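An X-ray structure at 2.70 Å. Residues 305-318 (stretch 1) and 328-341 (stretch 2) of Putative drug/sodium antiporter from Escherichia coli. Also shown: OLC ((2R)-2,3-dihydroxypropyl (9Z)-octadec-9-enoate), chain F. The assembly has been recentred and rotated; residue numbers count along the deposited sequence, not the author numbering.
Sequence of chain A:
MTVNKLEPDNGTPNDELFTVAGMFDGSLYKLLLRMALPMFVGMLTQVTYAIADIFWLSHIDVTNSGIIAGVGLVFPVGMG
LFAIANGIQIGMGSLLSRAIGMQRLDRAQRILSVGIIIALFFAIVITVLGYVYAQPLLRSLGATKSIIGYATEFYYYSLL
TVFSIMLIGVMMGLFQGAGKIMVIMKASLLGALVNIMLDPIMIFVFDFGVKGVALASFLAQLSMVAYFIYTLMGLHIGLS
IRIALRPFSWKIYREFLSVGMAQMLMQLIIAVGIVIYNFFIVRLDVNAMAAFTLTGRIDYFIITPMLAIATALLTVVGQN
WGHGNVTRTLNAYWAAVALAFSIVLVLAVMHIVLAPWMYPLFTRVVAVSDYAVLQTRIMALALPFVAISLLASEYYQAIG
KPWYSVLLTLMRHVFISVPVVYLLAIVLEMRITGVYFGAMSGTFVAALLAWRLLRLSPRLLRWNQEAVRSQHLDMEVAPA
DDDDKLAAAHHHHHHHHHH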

ATOM      1  N   PRO A 305      -6.217  -8.803   0.124  1.00 34.30           N
ATOM      2  CA  PRO A 305      -6.861  -9.230   1.375  1.00 34.24           C
ATOM      3  C   PRO A 305      -5.900  -9.220   2.576  1.00 32.88           C
ATOM      4  O   PRO A 305      -6.325  -9.025   3.716  1.00 30.38           O
ATOM      5  N   MET A 306      -4.612  -9.402   2.312  1.00 30.68           N
ATOM      6  CA  MET A 306      -3.608  -9.320   3.365  1.00 33.09           C
ATOM      7  C   MET A 306      -3.303  -7.865   3.781  1.00 34.41           C
ATOM      8  O   MET A 306      -2.953  -7.593   4.941  1.00 29.44           O
ATOM      9  N   LEU A 307      -3.446  -6.932   2.840  1.00 34.84           N
ATOM     10  CA  LEU A 307      -3.273  -5.515   3.150  1.00 29.75           C
ATOM     11  C   LEU A 307      -4.446  -5.017   3.996  1.00 30.64           C
ATOM     12  O   LEU A 307      -4.275  -4.179   4.879  1.00 27.74           O
ATOM     13  N   ALA A 308      -5.633  -5.553   3.721  1.00 27.88           N
ATOM     14  CA  ALA A 308      -6.831  -5.268   4.509  1.00 27.81           C
ATOM     15  C   ALA A 308      -6.708  -5.734   5.970  1.00 29.88           C
ATOM     16  O   ALA A 308      -6.996  -4.974   6.902  1.00 32.19           O
ATOM     17  N   ILE A 309      -6.311  -6.988   6.160  1.00 28.36           N
ATOM     18  CA  ILE A 309      -6.049  -7.537   7.490  1.00 31.04           C
ATOM     19  C   ILE A 309      -4.920  -6.767   8.241  1.00 28.69           C
ATOM     20  O   ILE A 309      -5.031  -6.504   9.443  1.00 25.12           O
ATOM     21  N   ALA A 310      -3.869  -6.389   7.514  1.00 26.51           N
ATOM     22  CA  ALA A 310      -2.781  -5.583   8.052  1.00 24.21           C
ATOM     23  C   ALA A 310      -3.288  -4.301   8.686  1.00 26.30           C
ATOM     24  O   ALA A 310      -2.804  -3.900   9.764  1.00 26.12           O
ATOM     25  N   THR A 311      -4.231  -3.639   8.012  1.00 24.06           N
ATOM     26  CA  THR A 311      -4.701  -2.345   8.491  1.00 25.53           C
ATOM     27  C   THR A 311      -5.445  -2.568   9.800  1.00 26.68           C
ATOM     28  O   THR A 311      -5.345  -1.747  10.716  1.00 24.43           O
ATOM     29  N   ALA A 312      -6.164  -3.694   9.879  1.00 26.80           N
ATOM     30  CA  ALA A 312      -6.979  -4.037  11.050  1.00 30.92           C
ATOM     31  C   ALA A 312      -6.089  -4.361  12.235  1.00 28.71           C
ATOM     32  O   ALA A 312      -6.440  -4.098  13.384  1.00 28.29           O
ATOM     33  N   LEU A 313      -4.928  -4.926  11.920  1.00 25.44           N
ATOM     34  CA  LEU A 313      -3.992  -5.416  12.910  1.00 26.65           C
ATOM     35  C   LEU A 313      -3.251  -4.269  13.575  1.00 27.71           C
ATOM     36  O   LEU A 313      -2.889  -4.361  14.751  1.00 28.05           O
ATOM     37  N   LEU A 314      -3.021  -3.200  12.818  1.00 26.56           N
ATOM     38  CA  LEU A 314      -2.375  -2.003  13.354  1.00 32.53           C
ATOM     39  C   LEU A 314      -3.191  -1.418  14.537  1.00 33.04           C
ATOM     40  O   LEU A 314      -2.674  -1.159  15.630  1.00 28.83           O
ATOM     41  N   THR A 315      -4.482  -1.244  14.303  1.00 31.53           N
ATOM     42  CA  THR A 315      -5.399  -0.813  15.340  1.00 33.86           C
ATOM     43  C   THR A 315      -5.464  -1.733  16.563  1.00 33.17           C
ATOM     44  O   THR A 315      -5.489  -1.252  17.704  1.00 30.15           O
ATOM     45  N   VAL A 316      -5.504  -3.042  16.320  1.00 28.26           N
ATOM     46  CA  VAL A 316      -5.620  -4.004  17.403  1.00 28.26           C
ATOM     47  C   VAL A 316      -4.302  -4.114  18.184  1.00 33.56           C
ATOM     48  O   VAL A 316      -4.307  -4.155  19.422  1.00 27.94           O
ATOM     49  N   VAL A 317      -3.179  -4.136  17.468  1.00 29.95           N
ATOM     50  CA  VAL A 317      -1.883  -4.163  18.128  1.00 26.88           C
ATOM     51  C   VAL A 317      -1.644  -2.839  18.829  1.00 30.77           C
ATOM     52  O   VAL A 317      -1.267  -2.813  19.999  1.00 29.89           O
ATOM     53  N   GLY A 318      -1.879  -1.736  18.120  1.00 30.08           N
ATOM     54  CA  GLY A 318      -1.643  -0.419  18.685  1.00 27.79           C
ATOM     55  C   GLY A 318      -2.428  -0.149  19.970  1.00 34.81           C
ATOM     56  O   GLY A 318      -1.878   0.375  20.951  1.00 34.09           O
ATOM     57  N   ARG A 328      -1.831 -10.388  24.113  1.00 26.40           N
ATOM     58  CA  ARG A 328      -2.934 -10.265  23.196  1.00 23.88           C
ATOM     59  C   ARG A 328      -2.455  -9.699  21.848  1.00 27.07           C
ATOM     60  O   ARG A 328      -2.988 -10.072  20.798  1.00 25.06           O
ATOM     61  N   THR A 329      -1.447  -8.819  21.878  1.00 25.47           N
ATOM     62  CA  THR A 329      -0.918  -8.243  20.640  1.00 29.07           C
ATOM     63  C   THR A 329      -0.210  -9.352  19.855  1.00 27.74           C
ATOM     64  O   THR A 329      -0.305  -9.412  18.628  1.00 29.76           O
ATOM     65  N   LEU A 330       0.466 -10.244  20.572  1.00 24.31           N
ATOM     66  CA  LEU A 330       1.103 -11.401  19.961  1.00 25.62           C
ATOM     67  C   LEU A 330       0.068 -12.371  19.388  1.00 27.45           C
ATOM     68  O   LEU A 330       0.251 -12.897  18.283  1.00 26.95           O
ATOM     69  N   ASN A 331      -1.002 -12.623  20.143  1.00 25.82           N
ATOM     70  CA  ASN A 331      -2.105 -13.443  19.648  1.00 26.78           C
ATOM     71  C   ASN A 331      -2.786 -12.799  18.468  1.00 26.90           C
ATOM     72  O   ASN A 331      -3.268 -13.492  17.578  1.00 30.24           O
ATOM     73  N   ALA A 332      -2.852 -11.470  18.489  1.00 26.14           N
ATOM     74  CA  ALA A 332      -3.468 -10.704  17.417  1.00 25.88           C
ATOM     75  C   ALA A 332      -2.683 -10.883  16.117  1.00 25.56           C
ATOM     76  O   ALA A 332      -3.282 -11.129  15.052  1.00 24.29           O
ATOM     77  N   TYR A 333      -1.355 -10.791  16.203  1.00 21.52           N
ATOM     78  CA  TYR A 333      -0.511 -11.033  15.035  1.00 21.60           C
ATOM     79  C   TYR A 333      -0.731 -12.424  14.412  1.00 24.51           C
ATOM     80  O   TYR A 333      -0.966 -12.535  13.207  1.00 22.66           O
ATOM     81  N   TRP A 334      -0.679 -13.482  15.224  1.00 27.24           N
ATOM     82  CA  TRP A 334      -0.882 -14.843  14.705  1.00 26.74           C
ATOM     83  C   TRP A 334      -2.328 -15.141  14.274  1.00 27.74           C
ATOM     84  O   TRP A 334      -2.532 -16.007  13.421  1.00 29.31           O
ATOM     85  N   ALA A 335      -3.320 -14.444  14.840  1.00 25.36           N
ATOM     86  CA  ALA A 335      -4.701 -14.529  14.327  1.00 24.22           C
ATOM     87  C   ALA A 335      -4.772 -13.979  12.887  1.00 29.06           C
ATOM     88  O   ALA A 335      -5.340 -14.607  11.966  1.00 23.12           O
ATOM     89  N   ALA A 336      -4.188 -12.791  12.722  1.00 27.18           N
ATOM     90  CA  ALA A 336      -4.014 -12.151  11.421  1.00 22.96           C
ATOM     91  C   ALA A 336      -3.252 -13.038  10.422  1.00 26.62           C
ATOM     92  O   ALA A 336      -3.660 -13.150   9.263  1.00 24.59           O
ATOM     93  N   VAL A 337      -2.144 -13.646  10.848  1.00 22.40           N
ATOM     94  CA  VAL A 337      -1.383 -14.492   9.926  1.00 26.94           C
ATOM     95  C   VAL A 337      -2.263 -15.675   9.486  1.00 30.56           C
ATOM     96  O   VAL A 337      -2.267 -16.047   8.311  1.00 27.78           O
ATOM     97  N   ALA A 338      -3.024 -16.243  10.431  1.00 29.65           N
ATOM     98  CA  ALA A 338      -3.924 -17.346  10.122  1.00 28.86           C
ATOM     99  C   ALA A 338      -4.973 -16.931   9.084  1.00 32.38           C
ATOM    100  O   ALA A 338      -5.201 -17.644   8.109  1.00 31.51           O
ATOM    101  N   LEU A 339      -5.594 -15.771   9.267  1.00 29.65           N
ATOM    102  CA  LEU A 339      -6.565 -15.297   8.272  1.00 30.46           C
ATOM    103  C   LEU A 339      -5.927 -15.030   6.913  1.00 29.05           C
ATOM    104  O   LEU A 339      -6.394 -15.552   5.888  1.00 28.37           O
ATOM    105  N   ALA A 340      -4.871 -14.217   6.921  1.00 28.59           N
ATOM    106  CA  ALA A 340      -4.206 -13.755   5.703  1.00 24.91           C
ATOM    107  C   ALA A 340      -3.600 -14.892   4.924  1.00 23.58           C
ATOM    108  O   ALA A 340      -3.726 -14.971   3.710  1.00 27.06           O
ATOM    109  N   PHE A 341      -2.916 -15.770   5.620  1.00 25.68           N
ATOM    110  CA  PHE A 341      -2.299 -16.906   4.957  1.00 27.54           C
ATOM    111  C   PHE A 341      -3.392 -17.734   4.258  1.00 27.96           C
ATOM    112  O   PHE A 341      -3.259 -18.112   3.103  1.00 29.79           O
TER

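What kind of surface does each helix bring to the other? The two run nearly antiparallel, at 168°, with axes 9.1 Å apart at their closest, and bury 483 Å² between them. Stretch 1 supplies the bumps: I309, L313 and V316 direct their CA-to-CB bonds toward the partner helix, while M306 and V317 start out sideways. Stretch 2 answers with small residues. A332, A336 and A340, spaced four apart and all pointing toward stretch 1, each offer a lone methyl, so the branched side chains opposite can reach almost to the backbone.

How do the two largest bumps settle in? I309, with chi1 m and chi2 t, has the most area covered in this contact. I309 CG2 rests 3.7 Å from A336 CB, and the extended I309 CD1 runs on to the next turn, lying 3.7 Å from L339 CB and 3.5 Å from A340 N, close against the main chain. L313, with chi1 t and chi2 p, sets CD1 into the hollow between two alanines, 3.9 Å from A332 CB and 4.1 Å from A336 CB. The hollow is open enough for L313 CD1 to come within 3.4 Å of A332 O. L313 CD2 approaches the Y333 ring obliquely, 4.4 Å from Y333 CD1.

What closes the two ends of the contact? At one end, M306 and A340 bring their backbones close, and M306 CB lies 4.2 Å from A340 CB; chi1 of M306, at 147°, falls between wells. Toward the other end, V316 (chi1 t) packs CG1 against A332 CB at 3.7 Å, so A332 is touched by both V316 and L313. Beyond it, V317 and T329 bring their CA atoms within 4.9 Å, and the T329 methyl CG2, with chi1 p, sits 3.7 Å from V317 O.

Where do the polar groups and the lipid go? No hydrogen bond crosses between the helices; the side-chain contacts between them are apolar packing. T311, out of reach of stretch 2, turns its hydroxyl back to its own helix, with OG1 donating to A308 O at 2.7 Å. The Y333 side chain starts sideways but its end leads away, and its OH is hydrogen-bonded elsewhere in the structure. W334 points away from stretch 1 altogether and meets the bound OLC: the acyl chain places C8 over one face of the indole, and OLC C11 comes within 3.7 Å of W334 CZ3.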

ATOM      1  CB  PRO A 305      -7.343 -10.655   1.056  1.00 29.02           C
ATOM      2  CG  PRO A 305      -6.583 -11.075  -0.114  1.00 32.79           C
ATOM      3  CD  PRO A 305      -6.311  -9.846  -0.908  1.00 33.78           C
ATOM      4  CB  MET A 306      -2.347 -10.046   2.908  1.00 30.08           C
ATOM      5  CG  MET A 306      -1.050  -9.483   3.403  1.00 29.75           C
ATOM      6  SD  MET A 306       0.229  -9.835   2.171  1.00 39.99           S
ATOM      7  CE  MET A 306      -0.038 -11.579   1.863  1.00 25.34           C
ATOM      8  CB  LEU A 307      -3.142  -4.682   1.871  1.00 27.59           C
ATOM      9  CG  LEU A 307      -1.924  -4.934   0.971  1.00 27.70           C
ATOM     10  CD1 LEU A 307      -1.934  -3.991  -0.200  1.00 23.48           C
ATOM     11  CD2 LEU A 307      -0.644  -4.786   1.734  1.00 24.62           C
ATOM     12  CB  ALA A 308      -8.036  -5.911   3.862  1.00 28.25           C
ATOM     13  CB  ILE A 309      -5.707  -9.049   7.380  1.00 27.70           C
ATOM     14  CG1 ILE A 309      -6.856  -9.783   6.687  1.00 25.68           C
ATOM     15  CG2 ILE A 309      -5.420  -9.655   8.753  1.00 24.88           C
ATOM     16  CD1 ILE A 309      -6.589 -11.253   6.412  1.00 26.83           C
ATOM     17  CB  ALA A 310      -1.757  -5.245   6.957  1.00 21.18           C
ATOM     18  CB  THR A 311      -5.650  -1.563   7.471  1.00 27.30           C
ATOM     19  OG1 THR A 311      -6.879  -2.273   7.272  1.00 26.69           O
ATOM     20  CG2 THR A 311      -4.975  -1.287   6.146  1.00 22.82           C
ATOM     21  CB  ALA A 312      -7.900  -5.214  10.746  1.00 29.20           C
ATOM     22  CB  LEU A 313      -2.992  -6.390  12.275  1.00 22.83           C
ATOM     23  CG  LEU A 313      -1.940  -6.921  13.256  1.00 22.74           C
ATOM     24  CD1 LEU A 313      -2.567  -7.839  14.332  1.00 20.91           C
ATOM     25  CD2 LEU A 313      -0.845  -7.622  12.514  1.00 21.62           C
ATOM     26  CB  LEU A 314      -2.193  -0.951  12.242  1.00 29.42           C
ATOM     27  CG  LEU A 314      -1.400   0.281  12.689  1.00 28.03           C
ATOM     28  CD1 LEU A 314       0.010   0.187  12.206  1.00 31.24           C
ATOM     29  CD2 LEU A 314      -2.046   1.558  12.216  1.00 29.56           C
ATOM     30  CB  THR A 315      -6.775  -0.697  14.769  1.00 31.11           C
ATOM     31  OG1 THR A 315      -6.667  -0.077  13.480  1.00 35.77           O
ATOM     32  CG2 THR A 315      -7.645   0.131  15.693  1.00 30.31           C
ATOM     33  CB  VAL A 316      -6.045  -5.391  16.881  1.00 25.18           C
ATOM     34  CG1 VAL A 316      -5.935  -6.423  17.989  1.00 23.31           C
ATOM     35  CG2 VAL A 316      -7.461  -5.333  16.328  1.00 27.50           C
ATOM     36  CB  VAL A 317      -0.723  -4.427  17.150  1.00 29.04           C
ATOM     37  CG1 VAL A 317       0.635  -4.275  17.869  1.00 23.92           C
ATOM     38  CG2 VAL A 317      -0.872  -5.815  16.503  1.00 26.70           C
ATOM     39  CB  ARG A 328      -4.027  -9.395  23.814  1.00 26.46           C
ATOM     40  CG  ARG A 328      -5.291  -9.312  22.973  1.00 29.46           C
ATOM     41  CD  ARG A 328      -6.502  -8.818  23.755  1.00 27.67           C
ATOM     42  NE  ARG A 328      -7.655  -8.612  22.876  1.00 31.53           N
ATOM     43  CZ  ARG A 328      -8.505  -9.568  22.522  1.00 31.27           C
ATOM     44  NH1 ARG A 328      -8.327 -10.802  22.965  1.00 30.26           N
ATOM     45  NH2 ARG A 328      -9.525  -9.291  21.721  1.00 28.99           N
ATOM     46  CB  THR A 329       0.063  -7.029  20.876  1.00 25.04           C
ATOM     47  OG1 THR A 329       1.298  -7.474  21.454  1.00 26.72           O
ATOM     48  CG2 THR A 329      -0.559  -5.970  21.771  1.00 24.29           C
ATOM     49  CB  LEU A 330       1.990 -12.126  20.973  1.00 24.37           C
ATOM     50  CG  LEU A 330       3.348 -11.522  21.283  1.00 28.37           C
ATOM     51  CD1 LEU A 330       4.205 -12.518  22.083  1.00 28.73           C
ATOM     52  CD2 LEU A 330       4.057 -11.099  19.993  1.00 28.61           C
ATOM     53  CB  ASN A 331      -3.167 -13.692  20.725  1.00 27.35           C
ATOM     54  CG  ASN A 331      -2.639 -14.449  21.915  1.00 26.32           C
ATOM     55  OD1 ASN A 331      -1.886 -15.415  21.781  1.00 25.24           O
ATOM     56  ND2 ASN A 331      -3.039 -14.008  23.096  1.00 23.51           N
ATOM     57  CB  ALA A 332      -3.566  -9.240  17.786  1.00 24.17           C
ATOM     58  CB  TYR A 333       0.948 -10.869  15.395  1.00 25.43           C
ATOM     59  CG  TYR A 333       1.867 -11.455  14.359  1.00 27.34           C
ATOM     60  CD1 TYR A 333       2.207 -10.742  13.218  1.00 21.54           C
ATOM     61  CD2 TYR A 333       2.386 -12.734  14.517  1.00 27.92           C
ATOM     62  CE1 TYR A 333       3.024 -11.293  12.266  1.00 22.97           C
ATOM     63  CE2 TYR A 333       3.208 -13.286  13.574  1.00 29.10           C
ATOM     64  CZ  TYR A 333       3.522 -12.565  12.447  1.00 25.82           C
ATOM     65  OH  TYR A 333       4.348 -13.133  11.514  1.00 27.68           O
ATOM     66  CB  TRP A 334      -0.426 -15.891  15.723  1.00 25.70           C
ATOM     67  CG  TRP A 334       1.051 -15.896  15.949  1.00 27.61           C
ATOM     68  CD1 TRP A 334       1.701 -15.429  17.044  1.00 25.31           C
ATOM     69  CD2 TRP A 334       2.068 -16.370  15.049  1.00 29.56           C
ATOM     70  NE1 TRP A 334       3.061 -15.579  16.892  1.00 24.41           N
ATOM     71  CE2 TRP A 334       3.315 -16.161  15.683  1.00 26.79           C
ATOM     72  CE3 TRP A 334       2.046 -16.956  13.779  1.00 28.85           C
ATOM     73  CZ2 TRP A 334       4.533 -16.510  15.088  1.00 31.85           C
ATOM     74  CZ3 TRP A 334       3.264 -17.305  13.184  1.00 30.96           C
ATOM     75  CH2 TRP A 334       4.489 -17.077  13.845  1.00 32.84           C
ATOM     76  CB  ALA A 335      -5.658 -13.770  15.229  1.00 21.10           C
ATOM     77  CB  ALA A 336      -3.295 -10.823  11.590  1.00 24.65           C
ATOM     78  CB  VAL A 337      -0.043 -15.025  10.546  1.00 23.74           C
ATOM     79  CG1 VAL A 337       0.523 -16.134   9.686  1.00 18.15           C
ATOM     80  CG2 VAL A 337       0.981 -13.912  10.699  1.00 22.77           C
ATOM     81  CB  ALA A 338      -4.590 -17.860  11.371  1.00 29.01           C
ATOM     82  CB  LEU A 339      -7.268 -14.025   8.750  1.00 29.18           C
ATOM     83  CG  LEU A 339      -8.161 -14.214   9.967  1.00 29.90           C
ATOM     84  CD1 LEU A 339      -8.608 -12.838  10.501  1.00 27.93           C
ATOM     85  CD2 LEU A 339      -9.344 -15.149   9.637  1.00 24.16           C
ATOM     86  CB  ALA A 340      -3.132 -12.731   6.036  1.00 22.26           C
ATOM     87  CB  PHE A 341      -1.517 -17.749   5.977  1.00 25.79           C
ATOM     88  CG  PHE A 341      -0.605 -18.752   5.365  1.00 24.03           C
ATOM     89  CD1 PHE A 341      -1.090 -19.951   4.889  1.00 20.79           C
ATOM     90  CD2 PHE A 341       0.748 -18.497   5.269  1.00 24.56           C
ATOM     91  CE1 PHE A 341      -0.233 -20.873   4.323  1.00 21.86           C
ATOM     92  CE2 PHE A 341       1.608 -19.412   4.688  1.00 24.56           C
ATOM     93  CZ  PHE A 341       1.118 -20.599   4.223  1.00 22.72           C
TER
HETATM   94  C18 OLC F 505       9.559 -21.643   5.541  1.00 34.93           C
HETATM   95  C10 OLC F 505       4.207 -21.611  13.391  1.00 46.52           C
HETATM   96  C9  OLC F 505       3.239 -21.468  14.323  1.00 41.69           C
HETATM   97  C17 OLC F 505       9.307 -20.749   6.746  1.00 35.50           C
HETATM   98  C11 OLC F 505       4.199 -20.776  12.122  1.00 44.34           C
HETATM   99  C8  OLC F 505       3.378 -20.379  15.376  1.00 40.81           C
HETATM  100  C16 OLC F 505       7.975 -21.085   7.392  1.00 40.44           C
HETATM  101  C12 OLC F 505       5.618 -20.561  11.634  1.00 50.79           C
HETATM  102  C7  OLC F 505       2.416 -20.582  16.534  1.00 35.03           C
HETATM  103  C15 OLC F 505       7.601 -20.109   8.499  1.00 34.75           C
HETATM  104  C13 OLC F 505       5.699 -20.538  10.112  1.00 52.10           C
HETATM  105  C6  OLC F 505       3.053 -20.063  17.799  1.00 37.46           C
HETATM  106  C14 OLC F 505       7.127 -20.872   9.717  1.00 48.89           C